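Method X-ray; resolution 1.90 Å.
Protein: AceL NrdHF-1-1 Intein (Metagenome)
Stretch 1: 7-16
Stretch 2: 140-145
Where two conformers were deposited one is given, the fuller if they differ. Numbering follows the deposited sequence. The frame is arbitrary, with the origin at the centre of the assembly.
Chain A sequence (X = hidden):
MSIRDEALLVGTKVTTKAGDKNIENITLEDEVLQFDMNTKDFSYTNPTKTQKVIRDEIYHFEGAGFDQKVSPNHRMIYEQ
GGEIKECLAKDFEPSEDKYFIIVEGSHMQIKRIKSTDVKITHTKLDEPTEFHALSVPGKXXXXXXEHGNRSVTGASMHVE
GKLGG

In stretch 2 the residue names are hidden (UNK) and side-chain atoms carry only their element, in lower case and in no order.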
# COMPACT_ATOMS: atom_id res chain seq x y z
N ALA A 7 6.62 -2.76 6.36
CA ALA A 7 7.10 -1.57 5.65
C ALA A 7 7.02 -1.73 4.12
O ALA A 7 6.81 -2.84 3.63
CB ALA A 7 8.54 -1.31 6.09
N LEU A 8 7.19 -0.61 3.40
CA LEU A 8 7.18 -0.54 1.93
C LEU A 8 8.58 -0.21 1.43
O LEU A 8 9.26 0.60 2.07
CB LEU A 8 6.21 0.56 1.46
CG LEU A 8 4.77 0.40 1.95
CD1 LEU A 8 4.01 1.71 1.81
CD2 LEU A 8 4.07 -0.70 1.17
N LEU A 9 8.98 -0.79 0.28
CA LEU A 9 10.32 -0.59 -0.31
C LEU A 9 10.58 0.90 -0.48
O LEU A 9 9.66 1.63 -0.88
CB LEU A 9 10.42 -1.28 -1.67
CG LEU A 9 11.80 -1.22 -2.33
CD1 LEU A 9 12.83 -1.93 -1.47
CD2 LEU A 9 11.76 -1.83 -3.72
N VAL A 10 11.81 1.35 -0.19
CA VAL A 10 12.21 2.75 -0.38
C VAL A 10 11.85 3.17 -1.82
O VAL A 10 11.92 2.34 -2.74
CB VAL A 10 13.73 2.98 -0.09
CG1 VAL A 10 14.62 2.17 -1.03
CG2 VAL A 10 14.09 4.46 -0.15
N GLY A 11 11.42 4.43 -1.97
CA GLY A 11 11.11 5.00 -3.28
C GLY A 11 9.68 4.75 -3.72
O GLY A 11 9.27 5.28 -4.75
N THR A 12 8.94 3.91 -2.99
CA THR A 12 7.48 3.85 -3.12
C THR A 12 6.94 5.27 -2.93
O THR A 12 7.28 5.90 -1.92
CB THR A 12 6.87 2.90 -2.08
OG1 THR A 12 7.29 1.56 -2.37
CG2 THR A 12 5.34 2.93 -2.08
N LYS A 13 6.15 5.78 -3.88
CA LYS A 13 5.54 7.11 -3.76
C LYS A 13 4.23 7.02 -2.98
O LYS A 13 3.48 6.06 -3.18
CB LYS A 13 5.33 7.75 -5.14
CG LYS A 13 6.61 8.27 -5.75
CD LYS A 13 6.38 8.83 -7.13
CE LYS A 13 7.71 9.14 -7.79
NZ LYS A 13 8.49 10.17 -7.06
N VAL A 14 4.00 7.97 -2.08
CA VAL A 14 2.77 8.10 -1.28
C VAL A 14 2.02 9.32 -1.82
O VAL A 14 2.62 10.39 -1.95
CB VAL A 14 3.08 8.28 0.23
CG1 VAL A 14 1.84 8.68 1.02
CG2 VAL A 14 3.70 7.01 0.81
N THR A 15 0.75 9.13 -2.18
CA THR A 15 -0.09 10.23 -2.69
C THR A 15 -0.43 11.17 -1.53
O THR A 15 -0.88 10.69 -0.50
CB THR A 15 -1.32 9.68 -3.41
OG1 THR A 15 -0.83 8.90 -4.50
CG2 THR A 15 -2.24 10.78 -3.95
N THR A 16 -0.12 12.46 -1.72
CA THR A 16 -0.36 13.54 -0.75
C THR A 16 -1.25 14.59 -1.44
O THR A 16 -1.53 14.43 -2.64
CB THR A 16 0.96 14.17 -0.24
OG1 THR A 16 1.47 15.12 -1.19
CG2 THR A 16 2.02 13.11 0.02
N UNK A 140 -4.99 2.76 6.39
CA UNK A 140 -4.52 2.49 5.01
C UNK A 140 -4.40 3.82 4.25
O UNK A 140 -5.08 4.78 4.60
c UNK A 140 -5.47 1.53 4.29
o UNK A 140 -6.61 2.20 3.79
N UNK A 141 -3.52 3.85 3.24
CA UNK A 141 -3.25 5.07 2.44
C UNK A 141 -2.92 4.69 0.98
O UNK A 141 -2.75 3.51 0.68
c UNK A 141 0.09 5.15 2.27
c UNK A 141 0.66 3.95 4.68
c UNK A 141 1.30 4.49 2.44
c UNK A 141 1.58 3.88 3.65
c UNK A 141 -0.54 4.61 4.50
c UNK A 141 -2.15 5.93 3.08
c UNK A 141 -0.84 5.21 3.29
N UNK A 142 -2.89 5.70 0.10
CA UNK A 142 -2.74 5.51 -1.35
C UNK A 142 -1.27 5.67 -1.74
O UNK A 142 -0.63 6.66 -1.33
c UNK A 142 -5.12 6.28 -1.75
c UNK A 142 -3.67 6.49 -2.14
c UNK A 142 -3.53 6.32 -3.65
N UNK A 143 -0.74 4.69 -2.47
CA UNK A 143 0.63 4.72 -3.03
C UNK A 143 0.52 4.76 -4.56
O UNK A 143 -0.47 4.26 -5.12
c UNK A 143 1.48 3.51 -2.58
c UNK A 143 1.81 3.59 -1.09
c UNK A 143 0.82 2.18 -2.90
N UNK A 144 1.52 5.36 -5.21
CA UNK A 144 1.65 5.44 -6.68
C UNK A 144 2.91 4.66 -7.10
O UNK A 144 3.99 4.90 -6.54
o UNK A 144 0.76 7.64 -6.41
c UNK A 144 1.77 6.91 -7.10
c UNK A 144 1.62 7.08 -8.62
N UNK A 145 2.75 3.74 -8.05
CA UNK A 145 3.85 2.91 -8.57
C UNK A 145 4.59 3.66 -9.68
O UNK A 145 4.23 4.81 -9.97
o UNK A 145 1.59 0.65 -10.39
c UNK A 145 2.39 1.59 -10.24
c UNK A 145 3.33 1.53 -9.03
o UNK A 145 2.49 2.54 -11.06

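Position 140, in the strand of the second stretch, has a side chain of two atoms, one carbon followed by one oxygen. Neither comes near the first stretch, and the oxygen finds its hydrogen bond elsewhere in the structure. A single carbon bearing a terminal oxygen is serine, S140.

At position 141 the side chain has seven carbons, one leading into a six-membered ring with no heteroatom and no further substituent. The ring lies within reach of two aliphatic side chains: CD1 of L8 is 3.7 Å from its outermost carbon, and CG2 of V14 is 3.8 Å from a ring carbon next to that one. An unsubstituted six-carbon ring on one methylene identifies phenylalanine, F141.

Position 142 carries three carbons, the first of them bonded to the other two. One of the outer carbons approaches OG1 of T15 to 3.8 Å, while the backbone O of 142 accepts a hydrogen bond from N of T15 (3.0 Å). Branching at CB with carbon alone gives valine, V142.

Position 143 repeats the pattern of three carbons forked at CB, but its side chain lies on the same sheet face as that of V14. One outer carbon is 3.7 Å from CG2 of T12, 4.1 Å from CD1 of L8 and 4.3 Å from CG2 of V14. This too is valine, V143, and the methyl in question is CG1.

At position 144 one carbon carries an oxygen and a carbon. The oxygen sits 2.8 Å from OG1 of T15, although the angle is too poor for a hydrogen bond; both oxygens are satisfied elsewhere in the structure. A branched side chain with one hydroxyl and one methyl is threonine, T144.

Position 145 has two carbons, the second bearing two oxygens, and its CA-to-CB bond points away from the first stretch. A carboxylate one carbon beyond CB marks aspartate, D145.

The contact is a short antiparallel pairing of strands 13-15 and 140-144. N of T144 donates to O of K13 (2.9 Å), and N of T15 donates to O of V142; between these bonds, V14 and V143 form a non-hydrogen-bonded pair with CA atoms 4.4 Å apart. The same O of K13 lies 3.2 Å from CA of V143, a CA-H...O contact beside the stronger bond. The alternation of the strands puts V14 and V143 on one face, where L8 and F141 extend the apolar packing, and K13 and T144 on the other.

Stretch 2, residues 140-145: SFVVTD
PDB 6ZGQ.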